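Local coordinates for possible protein of nuclear scaffold (Encephalitozoon cuniculi, PDB 3KAE) that forms the homodimeric tetratricopeptide-repeat domain at the N-terminus of Cdc27, a subunit of the anaphase-promoting complex, and probably serves as a protein-binding scaffold, at residues T20-A25 and S40-L45; G47-A52 and S69-K74; E178-D183 and I211-R216; I206-I211 and R236-F241. One frame throughout, in Å; residues are numbered along the deposited sequence.

Contact 1 (T20-A25 and S40-L45)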
loop_
_atom_site.group_PDB
_atom_site.type_symbol
_atom_site.label_atom_id
_atom_site.label_comp_id
_atom_site.label_asym_id
_atom_site.label_seq_id
_atom_site.Cartn_x
_atom_site.Cartn_y
_atom_site.Cartn_z
ATOM N N THR C 20 -13.270 -3.541 -0.786
ATOM C CA THR C 20 -13.738 -4.900 -1.006
ATOM C C THR C 20 -12.962 -5.900 -0.161
ATOM O O THR C 20 -13.538 -6.799 0.432
ATOM C CB THR C 20 -13.634 -5.281 -2.481
ATOM O OG1 THR C 20 -14.460 -4.398 -3.236
ATOM C CG2 THR C 20 -14.059 -6.697 -2.707
ATOM N N ALA C 21 -11.649 -5.739 -0.099
ATOM C CA ALA C 21 -10.800 -6.674 0.634
ATOM C C ALA C 21 -11.073 -6.624 2.124
ATOM O O ALA C 21 -11.041 -7.642 2.802
ATOM C CB ALA C 21 -9.309 -6.366 0.351
ATOM N N ILE C 22 -11.278 -5.420 2.638
ATOM C CA ILE C 22 -11.624 -5.229 4.027
ATOM C C ILE C 22 -13.007 -5.901 4.304
ATOM O O ILE C 22 -13.175 -6.657 5.267
ATOM C CB ILE C 22 -11.615 -3.727 4.369
ATOM C CG1 ILE C 22 -10.168 -3.185 4.297
ATOM C CG2 ILE C 22 -12.199 -3.485 5.748
ATOM C CD1 ILE C 22 -10.052 -1.669 4.335
ATOM N N PHE C 23 -13.983 -5.659 3.435
ATOM C CA PHE C 23 -15.301 -6.277 3.591
ATOM C C PHE C 23 -15.228 -7.801 3.530
ATOM O O PHE C 23 -15.704 -8.488 4.424
ATOM C CB PHE C 23 -16.279 -5.776 2.533
ATOM C CG PHE C 23 -17.664 -6.311 2.702
ATOM C CD1 PHE C 23 -18.000 -7.567 2.218
ATOM C CD2 PHE C 23 -18.634 -5.562 3.357
ATOM C CE1 PHE C 23 -19.277 -8.070 2.385
ATOM C CE2 PHE C 23 -19.914 -6.056 3.521
ATOM C CZ PHE C 23 -20.241 -7.320 3.038
ATOM N N LEU C 24 -14.623 -8.327 2.481
ATOM C CA LEU C 24 -14.477 -9.774 2.350
ATOM C C LEU C 24 -13.676 -10.360 3.501
ATOM O O LEU C 24 -13.852 -11.520 3.863
ATOM C CB LEU C 24 -13.787 -10.122 1.021
ATOM C CG LEU C 24 -14.554 -9.855 -0.265
ATOM C CD1 LEU C 24 -13.728 -10.300 -1.457
ATOM C CD2 LEU C 24 -15.912 -10.599 -0.226
ATOM N N ALA C 25 -12.779 -9.562 4.062
ATOM C CA ALA C 25 -11.959 -10.032 5.164
ATOM C C ALA C 25 -12.841 -10.117 6.393
ATOM O O ALA C 25 -12.768 -11.078 7.168
ATOM C CB ALA C 25 -10.770 -9.086 5.396
ATOM N N SER C 40 -5.863 -7.057 9.259
ATOM C CA SER C 40 -4.965 -6.023 9.739
ATOM C C SER C 40 -4.122 -5.415 8.603
ATOM O O SER C 40 -3.971 -4.200 8.496
ATOM C CB SER C 40 -4.038 -6.614 10.797
ATOM O OG SER C 40 -4.724 -6.846 12.001
ATOM N N ILE C 41 -3.577 -6.283 7.766
ATOM C CA ILE C 41 -2.773 -5.868 6.617
ATOM C C ILE C 41 -3.555 -4.998 5.653
ATOM O O ILE C 41 -3.153 -3.869 5.368
ATOM C CB ILE C 41 -2.196 -7.088 5.892
ATOM C CG1 ILE C 41 -1.252 -7.836 6.833
ATOM C CG2 ILE C 41 -1.453 -6.667 4.637
ATOM C CD1 ILE C 41 -0.529 -8.979 6.199
ATOM N N VAL C 42 -4.697 -5.501 5.189
ATOM C CA VAL C 42 -5.509 -4.768 4.232
ATOM C C VAL C 42 -5.936 -3.423 4.805
ATOM O O VAL C 42 -5.996 -2.414 4.099
ATOM C CB VAL C 42 -6.702 -5.612 3.753
ATOM C CG1 VAL C 42 -7.598 -4.799 2.841
ATOM C CG2 VAL C 42 -6.208 -6.861 3.041
ATOM N N LEU C 43 -6.182 -3.395 6.105
ATOM C CA LEU C 43 -6.520 -2.141 6.777
ATOM C C LEU C 43 -5.305 -1.195 6.752
ATOM O O LEU C 43 -5.441 0.021 6.547
ATOM C CB LEU C 43 -6.931 -2.442 8.222
ATOM C CG LEU C 43 -8.248 -1.957 8.850
ATOM C CD1 LEU C 43 -9.349 -1.724 7.848
ATOM C CD2 LEU C 43 -8.720 -2.963 9.908
ATOM N N TYR C 44 -4.116 -1.758 6.976
ATOM C CA TYR C 44 -2.884 -0.967 6.924
ATOM C C TYR C 44 -2.744 -0.396 5.514
ATOM O O TYR C 44 -2.579 0.808 5.335
ATOM C CB TYR C 44 -1.649 -1.798 7.303
ATOM C CG TYR C 44 -0.359 -1.020 7.123
ATOM C CD1 TYR C 44 0.147 -0.223 8.151
ATOM C CD2 TYR C 44 0.326 -1.038 5.910
ATOM C CE1 TYR C 44 1.305 0.509 7.988
ATOM C CE2 TYR C 44 1.501 -0.319 5.746
ATOM C CZ TYR C 44 1.979 0.454 6.785
ATOM O OH TYR C 44 3.118 1.189 6.623
ATOM N N LEU C 45 -2.866 -1.260 4.513
ATOM C CA LEU C 45 -2.740 -0.830 3.129
ATOM C C LEU C 45 -3.715 0.281 2.772
ATOM O O LEU C 45 -3.425 1.118 1.920
ATOM C CB LEU C 45 -2.900 -2.004 2.170
ATOM C CG LEU C 45 -1.771 -3.036 2.230
ATOM C CD1 LEU C 45 -2.154 -4.302 1.447
ATOM C CD2 LEU C 45 -0.434 -2.434 1.724
#

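Contact 2 (G47-A52 and S69-K74)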
loop_
_atom_site.group_PDB
_atom_site.type_symbol
_atom_site.label_atom_id
_atom_site.label_comp_id
_atom_site.label_asym_id
_atom_site.label_seq_id
_atom_site.Cartn_x
_atom_site.Cartn_y
_atom_site.Cartn_z
ATOM N N GLY C 47 -4.579 2.630 4.624
ATOM C CA GLY C 47 -4.224 3.811 5.394
ATOM C C GLY C 47 -4.925 3.920 6.735
ATOM O O GLY C 47 -4.925 4.994 7.336
ATOM N N GLU C 48 -5.507 2.817 7.216
ATOM C CA GLU C 48 -6.289 2.845 8.456
ATOM C C GLU C 48 -5.562 2.206 9.629
ATOM O O GLU C 48 -5.855 1.073 10.030
ATOM C CB GLU C 48 -7.663 2.185 8.256
ATOM C CG GLU C 48 -8.481 2.820 7.153
ATOM C CD GLU C 48 -9.873 2.229 7.042
ATOM O OE1 GLU C 48 -10.144 1.479 6.069
ATOM O OE2 GLU C 48 -10.695 2.505 7.943
ATOM N N TYR C 49 -4.641 2.963 10.206
ATOM C CA TYR C 49 -3.718 2.434 11.201
ATOM C C TYR C 49 -4.367 2.174 12.563
ATOM O O TYR C 49 -4.124 1.134 13.190
ATOM C CB TYR C 49 -2.480 3.350 11.298
ATOM C CG TYR C 49 -1.985 3.749 9.925
ATOM C CD1 TYR C 49 -1.457 2.798 9.062
ATOM C CD2 TYR C 49 -2.094 5.051 9.471
ATOM C CE1 TYR C 49 -1.040 3.128 7.810
ATOM C CE2 TYR C 49 -1.666 5.397 8.202
ATOM C CZ TYR C 49 -1.133 4.431 7.379
ATOM O OH TYR C 49 -0.708 4.746 6.104
ATOM N N THR C 50 -5.202 3.103 13.014
ATOM C CA THR C 50 -5.880 2.928 14.296
ATOM C C THR C 50 -6.813 1.722 14.257
ATOM O O THR C 50 -6.898 0.969 15.231
ATOM C CB THR C 50 -6.659 4.177 14.694
ATOM O OG1 THR C 50 -5.828 5.330 14.520
ATOM C CG2 THR C 50 -7.108 4.082 16.147
ATOM N N ARG C 51 -7.498 1.528 13.131
ATOM C CA ARG C 51 -8.372 0.373 12.982
ATOM C C ARG C 51 -7.569 -0.921 12.922
ATOM O O ARG C 51 -7.961 -1.939 13.509
ATOM C CB ARG C 51 -9.266 0.514 11.738
ATOM C CG ARG C 51 -10.414 1.491 11.923
ATOM C CD ARG C 51 -11.358 1.487 10.741
ATOM N NE ARG C 51 -12.044 0.209 10.586
ATOM C CZ ARG C 51 -12.646 -0.188 9.465
ATOM N NH1 ARG C 51 -12.647 0.589 8.383
ATOM N NH2 ARG C 51 -13.233 -1.374 9.422
ATOM N N ALA C 52 -6.446 -0.880 12.215
ATOM C CA ALA C 52 -5.618 -2.062 12.083
ATOM C C ALA C 52 -5.081 -2.467 13.454
ATOM O O ALA C 52 -4.956 -3.653 13.751
ATOM C CB ALA C 52 -4.459 -1.811 11.073
ATOM N N SER C 69 4.136 -2.146 14.859
ATOM C CA SER C 69 5.176 -1.123 14.821
ATOM C C SER C 69 4.959 -0.144 13.664
ATOM O O SER C 69 5.066 1.064 13.848
ATOM C CB SER C 69 6.561 -1.764 14.717
ATOM O OG SER C 69 7.574 -0.824 15.064
ATOM N N LEU C 70 4.604 -0.652 12.485
ATOM C CA LEU C 70 4.328 0.245 11.352
ATOM C C LEU C 70 3.190 1.214 11.658
ATOM O O LEU C 70 3.301 2.411 11.362
ATOM C CB LEU C 70 3.999 -0.525 10.077
ATOM C CG LEU C 70 5.022 -1.518 9.537
ATOM C CD1 LEU C 70 4.463 -2.178 8.256
ATOM C CD2 LEU C 70 6.355 -0.808 9.285
ATOM N N CYS C 71 2.096 0.691 12.236
ATOM C CA CYS C 71 0.915 1.502 12.529
ATOM C C CYS C 71 1.262 2.540 13.565
ATOM O O CYS C 71 0.886 3.700 13.440
ATOM C CB CYS C 71 -0.269 0.644 13.043
ATOM S SG CYS C 71 -0.968 -0.518 11.840
ATOM N N TYR C 72 1.981 2.115 14.598
ATOM C CA TYR C 72 2.480 3.037 15.625
ATOM C C TYR C 72 3.363 4.131 15.055
ATOM O O TYR C 72 3.280 5.279 15.479
ATOM C CB TYR C 72 3.205 2.279 16.734
ATOM C CG TYR C 72 2.267 1.620 17.730
ATOM C CD1 TYR C 72 1.171 2.307 18.240
ATOM C CD2 TYR C 72 2.483 0.318 18.162
ATOM C CE1 TYR C 72 0.298 1.707 19.155
ATOM C CE2 TYR C 72 1.625 -0.287 19.066
ATOM C CZ TYR C 72 0.537 0.412 19.556
ATOM O OH TYR C 72 -0.304 -0.191 20.453
ATOM N N LYS C 73 4.204 3.776 14.088
ATOM C CA LYS C 73 5.095 4.743 13.472
ATOM C C LYS C 73 4.299 5.776 12.674
ATOM O O LYS C 73 4.582 6.969 12.729
ATOM C CB LYS C 73 6.134 4.039 12.595
ATOM C CG LYS C 73 7.176 4.973 11.956
ATOM C CD LYS C 73 8.168 4.179 11.112
ATOM C CE LYS C 73 9.189 5.094 10.449
ATOM N NZ LYS C 73 8.526 5.995 9.472
ATOM N N LYS C 74 3.297 5.320 11.930
ATOM C CA LYS C 74 2.415 6.243 11.214
ATOM C C LYS C 74 1.746 7.223 12.172
ATOM O O LYS C 74 1.502 8.380 11.834
ATOM C CB LYS C 74 1.331 5.475 10.467
ATOM C CG LYS C 74 1.808 4.705 9.277
ATOM C CD LYS C 74 2.360 5.630 8.223
ATOM C CE LYS C 74 2.838 4.833 7.033
ATOM N NZ LYS C 74 3.292 5.716 5.919
#

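Contact 3 (E178-D183 and I211-R216)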
loop_
_atom_site.group_PDB
_atom_site.type_symbol
_atom_site.label_atom_id
_atom_site.label_comp_id
_atom_site.label_asym_id
_atom_site.label_seq_id
_atom_site.Cartn_x
_atom_site.Cartn_y
_atom_site.Cartn_z
ATOM N N GLU C 178 25.681 -2.060 -4.124
ATOM C CA GLU C 178 26.877 -2.087 -3.284
ATOM C C GLU C 178 27.971 -1.243 -3.926
ATOM O O GLU C 178 28.789 -0.636 -3.242
ATOM C CB GLU C 178 27.340 -3.527 -3.029
ATOM C CG GLU C 178 26.227 -4.481 -2.561
ATOM C CD GLU C 178 25.648 -4.127 -1.192
ATOM O OE1 GLU C 178 26.241 -3.276 -0.493
ATOM O OE2 GLU C 178 24.595 -4.705 -0.814
ATOM N N GLU C 179 27.954 -1.188 -5.251
ATOM C CA GLU C 179 28.819 -0.282 -6.000
ATOM C C GLU C 179 28.411 1.172 -5.765
ATOM O O GLU C 179 29.248 2.067 -5.728
ATOM C CB GLU C 179 28.754 -0.615 -7.489
ATOM C CG GLU C 179 29.363 0.439 -8.385
ATOM C CD GLU C 179 29.386 0.013 -9.834
ATOM O OE1 GLU C 179 28.950 -1.127 -10.114
ATOM O OE2 GLU C 179 29.836 0.816 -10.682
ATOM N N TYR C 180 27.112 1.405 -5.600
ATOM C CA TYR C 180 26.620 2.753 -5.348
ATOM C C TYR C 180 27.125 3.253 -4.004
ATOM O O TYR C 180 27.470 4.429 -3.840
ATOM C CB TYR C 180 25.098 2.794 -5.386
ATOM C CG TYR C 180 24.489 3.957 -4.637
ATOM C CD1 TYR C 180 24.149 3.837 -3.301
ATOM C CD2 TYR C 180 24.248 5.173 -5.267
ATOM C CE1 TYR C 180 23.578 4.898 -2.604
ATOM C CE2 TYR C 180 23.688 6.244 -4.576
ATOM C CZ TYR C 180 23.358 6.092 -3.247
ATOM O OH TYR C 180 22.800 7.135 -2.564
ATOM N N VAL C 181 27.161 2.341 -3.044
ATOM C CA VAL C 181 27.662 2.655 -1.727
ATOM C C VAL C 181 29.176 2.915 -1.761
ATOM O O VAL C 181 29.654 3.857 -1.149
ATOM C CB VAL C 181 27.372 1.520 -0.740
ATOM C CG1 VAL C 181 27.799 1.915 0.659
ATOM C CG2 VAL C 181 25.886 1.150 -0.761
ATOM N N SER C 182 29.912 2.065 -2.472
ATOM C CA SER C 182 31.350 2.225 -2.632
ATOM C C SER C 182 31.676 3.598 -3.209
ATOM O O SER C 182 32.545 4.315 -2.694
ATOM C CB SER C 182 31.900 1.142 -3.556
ATOM O OG SER C 182 31.519 -0.149 -3.126
ATOM N N ASP C 183 30.977 3.949 -4.286
ATOM C CA ASP C 183 31.202 5.213 -4.959
ATOM C C ASP C 183 30.956 6.378 -4.023
ATOM O O ASP C 183 31.729 7.351 -4.004
ATOM C CB ASP C 183 30.324 5.327 -6.198
ATOM C CG ASP C 183 30.727 4.352 -7.285
ATOM O OD1 ASP C 183 31.694 3.588 -7.083
ATOM O OD2 ASP C 183 30.074 4.349 -8.348
ATOM N N ILE C 211 24.015 12.176 -7.175
ATOM C CA ILE C 211 24.167 13.608 -7.356
ATOM C C ILE C 211 23.513 14.419 -6.231
ATOM O O ILE C 211 24.036 15.466 -5.835
ATOM C CB ILE C 211 23.618 14.065 -8.717
ATOM C CG1 ILE C 211 24.210 13.216 -9.849
ATOM C CG2 ILE C 211 23.893 15.546 -8.940
ATOM C CD1 ILE C 211 25.673 13.031 -9.756
ATOM N N SER C 212 22.365 13.955 -5.735
ATOM C CA SER C 212 21.704 14.630 -4.614
ATOM C C SER C 212 22.622 14.596 -3.382
ATOM O O SER C 212 22.846 15.607 -2.711
ATOM C CB SER C 212 20.340 13.988 -4.292
ATOM O OG SER C 212 19.416 14.233 -5.337
ATOM N N ASN C 213 23.160 13.427 -3.080
ATOM C CA ASN C 213 24.033 13.324 -1.951
ATOM C C ASN C 213 25.288 14.192 -2.210
ATOM O O ASN C 213 25.783 14.874 -1.308
ATOM C CB ASN C 213 24.370 11.867 -1.676
ATOM C CG ASN C 213 23.216 11.118 -1.013
ATOM O OD1 ASN C 213 22.342 11.727 -0.400
ATOM N ND2 ASN C 213 23.215 9.798 -1.131
ATOM N N ALA C 214 25.772 14.191 -3.453
ATOM C CA ALA C 214 26.919 15.021 -3.838
ATOM C C ALA C 214 26.672 16.479 -3.474
ATOM O O ALA C 214 27.506 17.111 -2.826
ATOM C CB ALA C 214 27.237 14.892 -5.354
ATOM N N ALA C 215 25.522 17.000 -3.894
ATOM C CA ALA C 215 25.159 18.389 -3.650
ATOM C C ALA C 215 25.204 18.716 -2.158
ATOM O O ALA C 215 25.580 19.818 -1.763
ATOM C CB ALA C 215 23.787 18.673 -4.226
ATOM N N ARG C 216 24.842 17.738 -1.340
ATOM C CA ARG C 216 24.757 17.912 0.100
ATOM C C ARG C 216 26.159 17.988 0.676
ATOM O O ARG C 216 26.467 18.845 1.505
ATOM C CB ARG C 216 23.991 16.734 0.721
ATOM C CG ARG C 216 23.897 16.753 2.230
ATOM C CD ARG C 216 23.363 15.425 2.715
ATOM N NE ARG C 216 24.290 14.342 2.404
ATOM C CZ ARG C 216 23.933 13.068 2.274
ATOM N NH1 ARG C 216 22.658 12.719 2.416
ATOM N NH2 ARG C 216 24.849 12.146 1.999
#

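Contact 4 (I206-I211 and R236-F241)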
loop_
_atom_site.group_PDB
_atom_site.type_symbol
_atom_site.label_atom_id
_atom_site.label_comp_id
_atom_site.label_asym_id
_atom_site.label_seq_id
_atom_site.Cartn_x
_atom_site.Cartn_y
_atom_site.Cartn_z
ATOM N N ILE C 206 19.416 5.994 -10.473
ATOM C CA ILE C 206 20.378 5.921 -9.378
ATOM C C ILE C 206 21.175 7.227 -9.260
ATOM O O ILE C 206 21.586 7.634 -8.161
ATOM C CB ILE C 206 21.337 4.722 -9.562
ATOM C CG1 ILE C 206 22.131 4.463 -8.285
ATOM C CG2 ILE C 206 22.263 4.935 -10.777
ATOM C CD1 ILE C 206 22.961 3.193 -8.329
ATOM N N GLY C 207 21.377 7.894 -10.394
ATOM C CA GLY C 207 22.142 9.127 -10.399
ATOM C C GLY C 207 21.490 10.210 -9.563
ATOM O O GLY C 207 22.168 11.049 -8.961
ATOM N N SER C 208 20.167 10.196 -9.534
ATOM C CA SER C 208 19.397 11.190 -8.786
ATOM C C SER C 208 19.780 11.161 -7.308
ATOM O O SER C 208 19.902 12.197 -6.656
ATOM C CB SER C 208 17.888 10.935 -8.946
ATOM O OG SER C 208 17.571 10.604 -10.291
ATOM N N TYR C 209 19.975 9.963 -6.779
ATOM C CA TYR C 209 20.423 9.816 -5.399
ATOM C C TYR C 209 21.876 10.267 -5.250
ATOM O O TYR C 209 22.187 11.082 -4.394
ATOM C CB TYR C 209 20.285 8.359 -4.945
ATOM C CG TYR C 209 18.876 7.830 -4.974
ATOM C CD1 TYR C 209 18.056 7.937 -3.856
ATOM C CD2 TYR C 209 18.366 7.216 -6.113
ATOM C CE1 TYR C 209 16.762 7.452 -3.865
ATOM C CE2 TYR C 209 17.073 6.724 -6.141
ATOM C CZ TYR C 209 16.264 6.840 -5.006
ATOM O OH TYR C 209 14.954 6.361 -5.001
ATOM N N PHE C 210 22.759 9.741 -6.089
ATOM C CA PHE C 210 24.191 10.069 -5.977
ATOM C C PHE C 210 24.464 11.573 -6.089
ATOM O O PHE C 210 25.043 12.178 -5.199
ATOM C CB PHE C 210 25.014 9.299 -7.003
ATOM C CG PHE C 210 26.501 9.364 -6.751
ATOM C CD1 PHE C 210 27.114 8.424 -5.940
ATOM C CD2 PHE C 210 27.272 10.379 -7.302
ATOM C CE1 PHE C 210 28.464 8.476 -5.686
ATOM C CE2 PHE C 210 28.624 10.443 -7.070
ATOM C CZ PHE C 210 29.226 9.487 -6.259
ATOM N N ILE C 211 24.015 12.176 -7.175
ATOM C CA ILE C 211 24.167 13.608 -7.356
ATOM C C ILE C 211 23.513 14.419 -6.231
ATOM O O ILE C 211 24.036 15.466 -5.835
ATOM C CB ILE C 211 23.618 14.065 -8.717
ATOM C CG1 ILE C 211 24.210 13.216 -9.849
ATOM C CG2 ILE C 211 23.893 15.546 -8.940
ATOM C CD1 ILE C 211 25.673 13.031 -9.756
ATOM N N ARG C 236 16.088 19.784 -12.635
ATOM C CA ARG C 236 15.634 19.837 -14.026
ATOM C C ARG C 236 15.403 18.480 -14.695
ATOM O O ARG C 236 14.394 18.293 -15.367
ATOM C CB ARG C 236 16.551 20.714 -14.890
ATOM C CG ARG C 236 18.033 20.495 -14.734
ATOM C CD ARG C 236 18.803 21.570 -15.496
ATOM N NE ARG C 236 20.173 21.142 -15.757
ATOM C CZ ARG C 236 21.256 21.750 -15.293
ATOM N NH1 ARG C 236 21.137 22.845 -14.551
ATOM N NH2 ARG C 236 22.458 21.267 -15.585
ATOM N N LYS C 237 16.333 17.543 -14.524
ATOM C CA LYS C 237 16.199 16.214 -15.129
ATOM C C LYS C 237 15.296 15.285 -14.313
ATOM O O LYS C 237 14.949 14.187 -14.760
ATOM C CB LYS C 237 17.573 15.561 -15.303
ATOM C CG LYS C 237 18.431 16.161 -16.406
ATOM C CD LYS C 237 19.766 15.440 -16.499
ATOM C CE LYS C 237 20.653 16.058 -17.561
ATOM N NZ LYS C 237 22.081 15.657 -17.409
ATOM N N ASP C 238 14.930 15.727 -13.114
ATOM C CA ASP C 238 14.116 14.925 -12.215
ATOM C C ASP C 238 13.518 15.793 -11.119
ATOM O O ASP C 238 13.775 15.569 -9.941
ATOM C CB ASP C 238 14.956 13.809 -11.600
ATOM C CG ASP C 238 14.100 12.735 -10.962
ATOM O OD1 ASP C 238 14.645 11.740 -10.427
ATOM O OD2 ASP C 238 12.871 12.908 -11.002
ATOM N N PRO C 239 12.698 16.781 -11.508
ATOM C CA PRO C 239 12.199 17.820 -10.596
ATOM C C PRO C 239 11.406 17.239 -9.440
ATOM O O PRO C 239 11.410 17.790 -8.336
ATOM C CB PRO C 239 11.259 18.647 -11.482
ATOM C CG PRO C 239 11.584 18.260 -12.886
ATOM C CD PRO C 239 12.047 16.850 -12.825
ATOM N N MET C 240 10.719 16.137 -9.703
ATOM C CA MET C 240 9.836 15.554 -8.716
ATOM C C MET C 240 10.560 14.610 -7.758
ATOM O O MET C 240 9.974 14.190 -6.760
ATOM C CB MET C 240 8.675 14.856 -9.421
ATOM C CG MET C 240 7.686 15.832 -10.052
ATOM S SD MET C 240 7.184 15.349 -11.712
ATOM C CE MET C 240 6.926 13.599 -11.480
ATOM N N PHE C 241 11.824 14.284 -8.050
ATOM C CA PHE C 241 12.634 13.480 -7.131
ATOM C C PHE C 241 12.793 14.245 -5.825
ATOM O O PHE C 241 12.386 13.813 -4.763
ATOM C CB PHE C 241 14.015 13.192 -7.719
ATOM C CG PHE C 241 14.962 12.519 -6.753
ATOM C CD1 PHE C 241 15.041 11.136 -6.687
ATOM C CD2 PHE C 241 15.766 13.270 -5.906
ATOM C CE1 PHE C 241 15.915 10.513 -5.796
ATOM C CE2 PHE C 241 16.633 12.654 -5.003
ATOM C CZ PHE C 241 16.721 11.281 -4.955
#

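Contact 1 (T20-A25 and S40-L45)
In the N-terminal part of this all-helical tetratricopeptide-repeat domain, helix 18-31 and helix 36-45 pack as an antiparallel pair, and A21, I22, V42 and L43 carry the contact between them. The two short segments approach to 9.2 Å between axes, with their N-to-C directions 159° apart. V42 is at the middle of the contact. Its CG1, anti to the backbone N (chi1 176°), reaches across the interface and is met by two carbons of the partner helix: the methyl CB of A21, 3.4 Å from V42 CG1, and the methylene CG1 of I22, also 3.4 Å from V42 CG1. Both pairs are closer than ordinary van der Waals contact, so the packing is tight here. The second methyl of V42, CG2, lies farther off and touches A21 CB at 4.1 Å. I22 uses its longer branch, which extends from the helix across V42 and ends with CD1 3.6 Å from CD1 of L43; these two side chains meet at about a right angle. The same L43 methyl lies 4.0 Å from I22 CG2, and so sits against both branches of the isoleucine. All four residues are buried and the side-chain contacts are all between carbon atoms, so the seam is essentially apolar. Beyond it, L43 also packs on A52 and H55 of helix 49-57, while I22 meets Y209 of the second subunit. Two neighbouring helices running in opposite directions, joined by a short turn and closed by small and branched aliphatic side chains, are typical of the helical hairpins from which tetratricopeptide-repeat folds are built.

Contact 2 (G47-A52 and S69-K74)
Y49 and K74 meet where the first turn of helix 49-57 lies against the C-terminal end of helix 62-74, and the lysine can be followed outward along the tyrosine. K74 CB already lies over the ring face, 3.6 Å from Y49 CD2. A bend at chi2 (-63°) then turns the chain along the aromatic surface. CG sits almost over the middle of the ring, 3.5 Å from the Y49 centroid and 11° off the normal, a CH-pi contact. CD moves on to the phenol end, 3.8 Å from Y49 CZ, and CE comes within 3.7 Å of Y49 OH. NZ ends 4.1 Å from that hydroxyl, beyond the ring. On the ring's opposite face lies the carbonyl oxygen of G47, displaced toward the rim. C71 reaches both Y49 and A52: its CB packs on Y49 CB, and its SG touches A52 CB at 3.8 Å. R51 NH1 forms a salt bridge with E48 OE2 at 2.8 Å, E48 being the N-cap residue. Sulfur and methyl thus form the buried side of the contact, while the lysine uses its aliphatic chain to cover the aromatic face and carries its ammonium group past the ring.

Contact 3 (E178-D183 and I211-R216)
Y180 of helix 176-190 and N213 of helix 206-220 touch through their polar ends alone, and the area buried between the two segments is small. The close approach is between Y180 OH and N213 ND2, 3.1 Å apart, but the angle is too poor for a hydrogen bond. The side chains cross at about a right angle, with ring and amide planes 47° apart. A chi1 of 158° sets the Y180 ring roughly trans to its own amide nitrogen, which brings the hydroxyl up to N213. True hydrogen bonds come from a shared partner: E151 takes Y180 OH on OE2 and N213 ND2 on OE1, so one carboxylate spans both groups. The amide oxygen of N213 binds a glycerol, probably from the crystallisation liquor. Within helix 176-190, the carbonyl oxygen of E178 accepts two donors from S182, OG at 2.8 Å and backbone N at 3.0 Å, from opposite faces of its plane. In the aromatic surroundings, F23 of the second subunit meets the Y180 ring edge-to-face. The proximity of hydroxyl and amide is consistent with their shared attachment to E151, whose negative charge probably polarises both donors and joins the two helices indirectly.

Contact 4 (I206-I211 and R236-F241)
An edge-to-face aromatic pair, Y209 with F241, fastens the segment following helix 224-237 against the N-terminal part of helix 206-220. The rings stand at 90° with centroids 5.0 Å apart, and the edge of F241 points at the face of Y209, where F241 CE1 lies above the centre of the tyrosine ring, 3.7 Å from Y209 CE1. With chi1 at 173° the phenylalanine ring swings away from its backbone N and out to Y209. Its own face is used as well: S208 CB lies 3.8 Å from the F241 centroid and 20° off the normal, a CH-pi contact displaced toward the rim. Beside it, S208 OG, hydrogen-bonded to the carbonyl oxygen of G205, also lies 3.1 Å from D238 OD1. D238 marks the point where the chain leaves helix 224-237, and its carbonyl oxygen accepts a hydrogen bond from the backbone N of F241 at 3.0 Å, closing the turn that presents the phenylalanine. Y209 also meets F23 of the second subunit edge-to-face, while R51 of that subunit packs on F241. The C-terminal segment is thus held mainly by aromatic and CH-pi contacts, with a serine hydroxyl placed between a carboxylate and a main-chain carbonyl.

The four contacts form two groups along an elongated helical chain. Contacts 1 and 2 come first in sequence, their centres 13 Å apart, and link the successive helices 18-31, 36-45, 49-57 and 62-74; they join directly where L43 O probably accepts a hydrogen bond from E48 N. Contacts 3 and 4, centres 12 Å apart, share helix 206-220 and residue I211, and their segments alternate along the chain. The groups lie far apart, with contacts 1 and 3 about 39 Å between centres, on opposite sides of the chain's centre. Across the dimer they meet: I22 and R51 of one subunit pack on Y209 and F241 of the other, so both ends of the chain contribute to the dimer interface.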